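Local coordinates for 70 kDa protein (Xanthomonas sp., PDB 4B2N) that oxidatively cleaves natural rubber with molecular oxygen, acting as a processive dioxygenase that carries two c-type hemes, at residues T357-A360 / E361-A364; V527-P530 / S531-P534; E651-A654 / L655-Y658. All coordinates share one frame; numbering follows the deposited sequence.

Contact 1. Residues T357-A360 / E361-A364; sequences TALA and EQGA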
loop_
_atom_site.group_PDB
_atom_site.type_symbol
_atom_site.label_atom_id
_atom_site.label_comp_id
_atom_site.label_asym_id
_atom_site.label_seq_id
_atom_site.Cartn_x
_atom_site.Cartn_y
_atom_site.Cartn_z
ATOM N N THR A 357 4.052 -30.519 9.990
ATOM C CA THR A 357 5.313 -30.346 9.289
ATOM C C THR A 357 5.394 -31.191 8.017
ATOM O O THR A 357 5.881 -30.733 6.977
ATOM C CB THR A 357 6.452 -30.724 10.214
ATOM O OG1 THR A 357 6.461 -29.766 11.251
ATOM C CG2 THR A 357 7.816 -30.701 9.495
ATOM N N ALA A 358 4.894 -32.421 8.090
ATOM C CA ALA A 358 4.936 -33.265 6.900
ATOM C C ALA A 358 4.019 -32.772 5.776
ATOM O O ALA A 358 4.341 -32.930 4.598
ATOM C CB ALA A 358 4.631 -34.729 7.251
ATOM N N LEU A 359 2.856 -32.226 6.123
ATOM C CA LEU A 359 1.944 -31.717 5.116
ATOM C C LEU A 359 2.601 -30.457 4.456
ATOM O O LEU A 359 2.586 -30.282 3.216
ATOM C CB LEU A 359 0.574 -31.423 5.787
ATOM C CG LEU A 359 -0.555 -30.896 4.924
ATOM C CD1 LEU A 359 -0.737 -31.817 3.720
ATOM C CD2 LEU A 359 -1.851 -30.579 5.709
ATOM N N ALA A 360 3.213 -29.619 5.293
ATOM C CA ALA A 360 3.916 -28.416 4.842
ATOM C C ALA A 360 5.079 -28.738 3.881
ATOM O O ALA A 360 5.358 -27.999 2.900
ATOM C CB ALA A 360 4.382 -27.617 6.056
ATOM N N GLU A 361 5.706 -29.896 4.105
ATOM C CA GLU A 361 6.797 -30.309 3.226
ATOM C C GLU A 361 6.251 -30.807 1.886
ATOM O O GLU A 361 6.876 -30.614 0.864
ATOM C CB GLU A 361 7.709 -31.344 3.901
ATOM C CG GLU A 361 8.485 -30.747 5.080
ATOM C CD GLU A 361 9.628 -31.624 5.562
ATOM O OE1 GLU A 361 9.933 -32.644 4.894
ATOM O OE2 GLU A 361 10.228 -31.293 6.605
ATOM N N GLN A 362 5.116 -31.492 1.881
ATOM C CA GLN A 362 4.476 -31.817 0.602
ATOM C C GLN A 362 4.111 -30.516 -0.139
ATOM O O GLN A 362 4.335 -30.379 -1.342
ATOM C CB GLN A 362 3.245 -32.689 0.832
ATOM C CG GLN A 362 3.659 -34.076 1.334
ATOM C CD GLN A 362 2.511 -35.034 1.541
ATOM O OE1 GLN A 362 2.713 -36.260 1.500
ATOM N NE2 GLN A 362 1.318 -34.515 1.777
ATOM N N GLY A 363 3.562 -29.555 0.611
ATOM C CA GLY A 363 3.279 -28.237 0.050
ATOM C C GLY A 363 4.532 -27.529 -0.477
ATOM O O GLY A 363 4.474 -26.849 -1.478
ATOM N N ALA A 364 5.651 -27.691 0.205
ATOM C CA ALA A 364 6.865 -27.046 -0.197
ATOM C C ALA A 364 7.258 -27.548 -1.539
ATOM O O ALA A 364 7.684 -26.795 -2.399
ATOM C CB ALA A 364 7.952 -27.288 0.801
#
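Thr357 and Glu361 run alongside one another on the outer side of the helix, pointing the same way. The touch is made by the methyl: Thr357 CG2 comes within 3.8 Å of Glu361 OE2, a packing contact only. Glu361 has CG anti to its own carbonyl carbon (chi1 -67°) and is extended beyond it, which carries the chain back over the preceding turn; CG lies 3.2 Å from Thr357 O on the way. Gln362 starts out in the same fashion, one residue further round. Its side chain crosses that of Leu359 at about a right angle, with Gln362 NE2 3.9 Å from the methyl CD1 of Leu359.

Under these side chains is the helical backbone. Glu361 N reaches Thr357 O at 3.0 Å, with a second, weak bond to Ala358 O. Gln362 N bonds to Ala358 O. The straightest of the set is Gly363 N to Leu359 O, at 2.9 Å and 167°, while Ala364 N to Ala360 O is short, 2.7 Å, but clearly bent at 135°. Just ahead of the turn, Asn356 OD1 takes the N-H of Leu359, and at the far end Ala364 O is bonded to His368 ND1.

The turn has two characters. Thr357, Ala358 and Gln362 look outward, with Leu18 and Leu19 of the N-terminal loop lying against the Thr357 and Glu361 side. Ala360, Gly363 and Ala364 are small and buried, and on this face helix 649-660 comes close. That helix lies near the C terminus: Leu359, Ala360 and Ala364 lie against it, a pairing that recalls, and is consistent with, the N- and C-terminal helices packed together in cytochrome c folds.

Contact 2. Residues V527-P530 / S531-P534; sequences VLKP and SDRP. With HEC (heme c), chain D.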
loop_
_atom_site.group_PDB
_atom_site.type_symbol
_atom_site.label_atom_id
_atom_site.label_comp_id
_atom_site.label_asym_id
_atom_site.label_seq_id
_atom_site.Cartn_x
_atom_site.Cartn_y
_atom_site.Cartn_z
ATOM N N VAL A 527 -7.924 -18.124 -3.475
ATOM C CA VAL A 527 -6.855 -17.884 -4.428
ATOM C C VAL A 527 -6.556 -19.209 -5.123
ATOM O O VAL A 527 -6.346 -19.232 -6.334
ATOM C CB VAL A 527 -5.626 -17.345 -3.688
ATOM C CG1 VAL A 527 -4.441 -17.216 -4.639
ATOM C CG2 VAL A 527 -5.980 -15.994 -3.026
ATOM N N LEU A 528 -6.531 -20.275 -4.334
ATOM C CA LEU A 528 -6.122 -21.597 -4.833
ATOM C C LEU A 528 -7.227 -22.324 -5.575
ATOM O O LEU A 528 -6.979 -23.275 -6.327
ATOM C CB LEU A 528 -5.552 -22.438 -3.678
ATOM C CG LEU A 528 -4.174 -21.912 -3.212
ATOM C CD1 LEU A 528 -3.641 -22.837 -2.156
ATOM C CD2 LEU A 528 -3.140 -21.780 -4.316
ATOM N N LYS A 529 -8.465 -21.889 -5.359
ATOM C CA LYS A 529 -9.609 -22.536 -5.975
ATOM C C LYS A 529 -10.621 -21.540 -6.438
ATOM O O LYS A 529 -11.512 -21.154 -5.636
ATOM C CB LYS A 529 -10.196 -23.483 -4.975
ATOM C CG LYS A 529 -11.191 -24.399 -5.602
ATOM C CD LYS A 529 -10.957 -25.717 -4.928
ATOM C CE LYS A 529 -12.216 -26.252 -4.406
ATOM N NZ LYS A 529 -12.750 -27.195 -5.433
ATOM N N PRO A 530 -10.448 -21.026 -7.685
ATOM C CA PRO A 530 -11.250 -19.891 -8.161
ATOM C C PRO A 530 -12.724 -20.101 -7.959
ATOM O O PRO A 530 -13.419 -19.169 -7.618
ATOM C CB PRO A 530 -10.899 -19.812 -9.630
ATOM C CG PRO A 530 -9.474 -20.210 -9.639
ATOM C CD PRO A 530 -9.396 -21.357 -8.662
ATOM N N SER A 531 -13.181 -21.349 -8.101
ATOM C CA SER A 531 -14.610 -21.653 -8.031
ATOM C C SER A 531 -15.238 -21.380 -6.659
ATOM O O SER A 531 -16.431 -21.139 -6.577
ATOM C CB SER A 531 -14.848 -23.083 -8.492
ATOM O OG SER A 531 -14.303 -23.957 -7.513
ATOM N N ASP A 532 -14.415 -21.375 -5.601
ATOM C CA ASP A 532 -14.838 -21.077 -4.227
ATOM C C ASP A 532 -14.715 -19.641 -3.789
ATOM O O ASP A 532 -14.868 -19.356 -2.599
ATOM C CB ASP A 532 -14.082 -21.945 -3.247
ATOM C CG ASP A 532 -14.524 -23.423 -3.359
ATOM O OD1 ASP A 532 -15.390 -23.669 -4.221
ATOM O OD2 ASP A 532 -14.039 -24.300 -2.629
ATOM N N ARG A 533 -14.473 -18.716 -4.710
ATOM C CA ARG A 533 -14.380 -17.310 -4.265
ATOM C C ARG A 533 -15.792 -16.708 -4.238
ATOM O O ARG A 533 -16.480 -16.735 -5.220
ATOM C CB ARG A 533 -13.522 -16.514 -5.257
ATOM C CG ARG A 533 -12.167 -17.133 -5.560
ATOM C CD ARG A 533 -11.314 -16.176 -6.400
ATOM N NE ARG A 533 -9.996 -16.768 -6.708
ATOM C CZ ARG A 533 -9.304 -16.517 -7.811
ATOM N NH1 ARG A 533 -9.773 -15.646 -8.714
ATOM N NH2 ARG A 533 -8.179 -17.175 -8.035
ATOM N N PRO A 534 -16.225 -16.105 -3.134
ATOM C CA PRO A 534 -17.561 -15.528 -3.161
ATOM C C PRO A 534 -17.546 -14.160 -3.783
ATOM O O PRO A 534 -16.631 -13.367 -3.508
ATOM C CB PRO A 534 -17.899 -15.407 -1.677
ATOM C CG PRO A 534 -16.529 -15.068 -1.062
ATOM C CD PRO A 534 -15.547 -15.935 -1.832
HETATM FE FE HEC D . 0.080 -16.155 -7.147
HETATM C CHA HEC D . -1.328 -13.218 -5.993
HETATM C CHB HEC D . -0.275 -17.680 -3.943
HETATM C CHC HEC D . 0.990 -19.211 -8.375
HETATM C CHD HEC D . 1.418 -14.494 -9.813
HETATM N NA HEC D . -0.543 -15.526 -5.328
HETATM C C1A HEC D . -1.245 -14.323 -5.066
HETATM C C2A HEC D . -1.744 -14.281 -3.694
HETATM C C3A HEC D . -1.422 -15.588 -3.092
HETATM C C4A HEC D . -0.761 -16.338 -4.139
HETATM C CMA HEC D . -1.723 -16.003 -1.669
HETATM C CAA HEC D . -2.366 -13.095 -2.961
HETATM C CBA HEC D . -1.083 -12.305 -2.508
HETATM C CGA HEC D . -1.466 -10.926 -1.947
HETATM O O1A HEC D . -2.671 -10.581 -2.064
HETATM O O2A HEC D . -0.650 -10.143 -1.337
HETATM N NB HEC D . 0.294 -18.114 -6.264
HETATM C C1B HEC D . 0.138 -18.568 -5.021
HETATM C C2B HEC D . 0.395 -19.997 -4.814
HETATM C C3B HEC D . 0.755 -20.452 -6.171
HETATM C C4B HEC D . 0.663 -19.232 -6.956
HETATM C CMB HEC D . 0.306 -20.755 -3.510
HETATM C CAB HEC D . 1.090 -21.850 -6.645
HETATM C CBB HEC D . 0.014 -22.740 -6.587
HETATM N NC HEC D . 1.126 -16.730 -8.679
HETATM C C1C HEC D . 1.294 -18.056 -9.169
HETATM C C2C HEC D . 1.848 -18.151 -10.514
HETATM C C3C HEC D . 1.982 -16.776 -10.924
HETATM C C4C HEC D . 1.443 -15.936 -9.818
HETATM C CMC HEC D . 2.203 -19.404 -11.301
HETATM C CAC HEC D . 2.502 -16.342 -12.262
HETATM C CBC HEC D . 2.044 -16.779 -13.450
HETATM N ND HEC D . 0.122 -14.259 -7.727
HETATM C C1D HEC D . 0.618 -13.732 -8.840
HETATM C C2D HEC D . 0.413 -12.309 -9.078
HETATM C C3D HEC D . -0.414 -11.922 -7.959
HETATM C C4D HEC D . -0.552 -13.175 -7.223
HETATM C CMD HEC D . 0.908 -11.459 -10.220
HETATM C CAD HEC D . -0.955 -10.543 -7.658
HETATM C CBD HEC D . -2.388 -10.555 -8.214
HETATM C CGD HEC D . -3.117 -9.257 -7.965
HETATM O O1D HEC D . -3.651 -8.621 -8.883
HETATM O O2D HEC D . -3.102 -8.875 -6.813
HETATM O O HOH W 1 -13.825 -26.458 -8.553
#
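Val527 O, near the end of helix 524-528, is gripped twice: by Arg533 NH2 at 3.2 Å and by the hydroxyl of Thr644. The arginine bond is fairly straight, 157°, and Val527 O lies in the guanidinium plane, at its edge. Pro530 covers one face of the same group, with CA above the plane and off toward the rim, and its ring carbon CG stands 3.7 Å from Arg533 NH2. Arg533 is extended from CG to NE, which lets it reach back beside the helix end. There NE bonds to Gly526 O, and NH1 to the carbonyls of Asn638 and Gly640. A buried guanidinium is thus fixed in its rotation by backbone oxygens from two parts of the chain.

The backbone gets there through two overlapping i to i+3 turns, a short piece of 3-10 geometry: the first has Pro530 and Ser531 at its corners, the second Ser531 and Asp532. Asp532 N bonds to Lys529 O at 2.9 Å, and Arg533 N to Pro530 O at 3.1 Å; in both the donor stands above the carbonyl plane.

On the outer side Lys529 and Asp532 cross obliquely. Lys529 CE touches Asp532 OD2 at 3.2 Å, yet NZ stays 4.2 Å from OD2, longer than a salt bridge. That oxygen's stronger partner is Trp525 NE1. A water 2.8 Å from Ser531 OG makes a weak link to Lys529 NZ.

Toward the heme the chain turns hydrophobic. Val527 CG1 lies 3.8 Å from heme C3A, and Leu528 packs on the methyl of the next pyrrole ring; Val527 also touches His641, an axial ligand of this iron. Since Arg533 ties the helix end to the loop 638-641 that leads into His641, this is second-shell structure of a c-type heme pocket, in the RoxA-like cytochrome c region.

Contact 3. Residues E651-A654 / L655-Y658; sequences ERWA and LIEY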
loop_
_atom_site.group_PDB
_atom_site.type_symbol
_atom_site.label_atom_id
_atom_site.label_comp_id
_atom_site.label_asym_id
_atom_site.label_seq_id
_atom_site.Cartn_x
_atom_site.Cartn_y
_atom_site.Cartn_z
ATOM N N GLU A 651 -3.535 -31.082 -3.150
ATOM C CA GLU A 651 -2.458 -30.112 -3.405
ATOM C C GLU A 651 -2.738 -28.810 -2.710
ATOM O O GLU A 651 -1.843 -28.252 -2.073
ATOM C CB GLU A 651 -2.241 -29.905 -4.875
ATOM C CG GLU A 651 -1.483 -31.063 -5.503
ATOM C CD GLU A 651 -1.564 -31.008 -7.010
ATOM O OE1 GLU A 651 -2.615 -30.609 -7.572
ATOM O OE2 GLU A 651 -0.553 -31.377 -7.623
ATOM N N ARG A 652 -3.981 -28.347 -2.770
ATOM C CA ARG A 652 -4.350 -27.053 -2.088
ATOM C C ARG A 652 -4.141 -27.054 -0.580
ATOM O O ARG A 652 -3.545 -26.104 -0.034
ATOM C CB ARG A 652 -5.792 -26.655 -2.430
ATOM C CG ARG A 652 -6.043 -26.441 -3.914
ATOM C CD ARG A 652 -7.510 -26.277 -4.232
ATOM N NE ARG A 652 -7.606 -25.842 -5.628
ATOM C CZ ARG A 652 -8.226 -26.518 -6.576
ATOM N NH1 ARG A 652 -8.771 -27.682 -6.259
ATOM N NH2 ARG A 652 -8.225 -26.087 -7.843
ATOM N N TRP A 653 -4.648 -28.067 0.133
ATOM C CA TRP A 653 -4.356 -28.143 1.581
ATOM C C TRP A 653 -2.868 -28.206 1.883
ATOM O O TRP A 653 -2.432 -27.578 2.864
ATOM C CB TRP A 653 -5.067 -29.349 2.209
ATOM C CG TRP A 653 -6.562 -29.223 2.144
ATOM C CD1 TRP A 653 -7.443 -30.021 1.453
ATOM C CD2 TRP A 653 -7.404 -28.194 2.799
ATOM N NE1 TRP A 653 -8.760 -29.600 1.608
ATOM C CE2 TRP A 653 -8.808 -28.513 2.427
ATOM C CE3 TRP A 653 -7.156 -27.102 3.600
ATOM C CZ2 TRP A 653 -9.882 -27.744 2.865
ATOM C CZ3 TRP A 653 -8.247 -26.347 4.059
ATOM C CH2 TRP A 653 -9.584 -26.670 3.708
ATOM N N ALA A 654 -2.072 -28.922 1.040
ATOM C CA ALA A 654 -0.620 -29.017 1.290
ATOM C C ALA A 654 0.011 -27.658 1.103
ATOM O O ALA A 654 0.867 -27.230 1.919
ATOM C CB ALA A 654 0.058 -30.037 0.374
ATOM N N LEU A 655 -0.424 -26.971 0.050
ATOM C CA LEU A 655 0.115 -25.642 -0.243
ATOM C C LEU A 655 -0.284 -24.687 0.868
ATOM O O LEU A 655 0.544 -23.854 1.272
ATOM C CB LEU A 655 -0.440 -25.142 -1.560
ATOM C CG LEU A 655 0.227 -25.595 -2.875
ATOM C CD1 LEU A 655 -0.738 -25.200 -3.988
ATOM C CD2 LEU A 655 1.611 -24.948 -3.077
ATOM N N ILE A 656 -1.503 -24.804 1.400
ATOM C CA ILE A 656 -1.869 -23.939 2.547
ATOM C C ILE A 656 -1.027 -24.179 3.782
ATOM O O ILE A 656 -0.563 -23.230 4.453
ATOM C CB ILE A 656 -3.375 -24.009 2.859
ATOM C CG1 ILE A 656 -4.139 -23.188 1.816
ATOM C CG2 ILE A 656 -3.697 -23.487 4.251
ATOM C CD1 ILE A 656 -5.571 -23.726 1.653
ATOM N N GLU A 657 -0.817 -25.448 4.114
ATOM C CA GLU A 657 0.039 -25.777 5.216
ATOM C C GLU A 657 1.439 -25.213 5.001
ATOM O O GLU A 657 2.075 -24.713 5.941
ATOM C CB GLU A 657 0.129 -27.299 5.345
ATOM C CG GLU A 657 0.441 -27.641 6.777
ATOM C CD GLU A 657 -0.705 -27.367 7.734
ATOM O OE1 GLU A 657 -1.831 -27.007 7.298
ATOM O OE2 GLU A 657 -0.457 -27.444 8.953
ATOM N N TYR A 658 1.953 -25.326 3.773
ATOM C CA TYR A 658 3.265 -24.764 3.502
ATOM C C TYR A 658 3.292 -23.224 3.719
ATOM O O TYR A 658 4.245 -22.668 4.308
ATOM C CB TYR A 658 3.687 -25.122 2.083
ATOM C CG TYR A 658 5.004 -24.483 1.703
ATOM C CD1 TYR A 658 6.140 -24.676 2.500
ATOM C CD2 TYR A 658 5.121 -23.709 0.552
ATOM C CE1 TYR A 658 7.341 -24.097 2.168
ATOM C CE2 TYR A 658 6.338 -23.113 0.201
ATOM C CZ TYR A 658 7.433 -23.339 1.026
ATOM O OH TYR A 658 8.634 -22.831 0.729
HETATM O O HOH W 2 -3.438 -27.390 5.509
#
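In Ile656, CG1 anti to the carbonyl carbon (chi1 -76°) with an extended chi2 brings CD1 to the Trp653 ring, where it lies 4.2 Å from CE3, approaching obliquely. Glu657 takes another course: CG anti to the backbone N (chi1 -154°), then a bend at chi2 of 70°, so that the carboxylate lies out at the side of the helix, leading away from 651-654. A water nearby donates to Trp653 O at 2.8 Å; its separation from Glu657 OE1 is implausibly short, so that half of the bridge is doubtful.

Regular helical bonds carry the rest. Leu655 N meets Glu651 O at 2.9 Å, nearly head-on to the carbonyl, and Leu655 CG also rests 3.5 Å from that oxygen. Ile656 N to Arg652 O, at 2.8 Å, is the shortest of the four, and Glu657 N and Tyr658 N follow with Trp653 O and Ala654 O.

Outside the turn, Trp653 stacks on Trp525, Leu655 touches the heme, and the Tyr658 ring meets that of Tyr367. Glu651 bonds to Thr648 N and pairs with Arg370. Glu657 OE2 accepts from Asn356 N while OE1 forms a salt bridge with Lys660, so this buried carboxylate has a donor on each oxygen and probably stays ionised, whereas the heme side of the helix, at Leu655, is apolar.

Each contact is local, a single continuous run of eight residues, so none closes a long loop; along the chain they follow in series, without nesting or crossing. Contact 1 comes first, ahead of Cys390, Cys393 and His394, which attach and ligate the second heme. Contact 2 follows at the end of helix 524-528, and contact 3 lies near the C terminus. Contact 3 joins the other two, which do not touch each other. Against contact 1 it packs closely, Ala654 CB lying 3.5 Å from Gly363 N. Toward contact 2, Arg652 NE probably hydrogen-bonds Leu528 O at 2.7 Å. Contacts 2 and 3 also share in lining that heme.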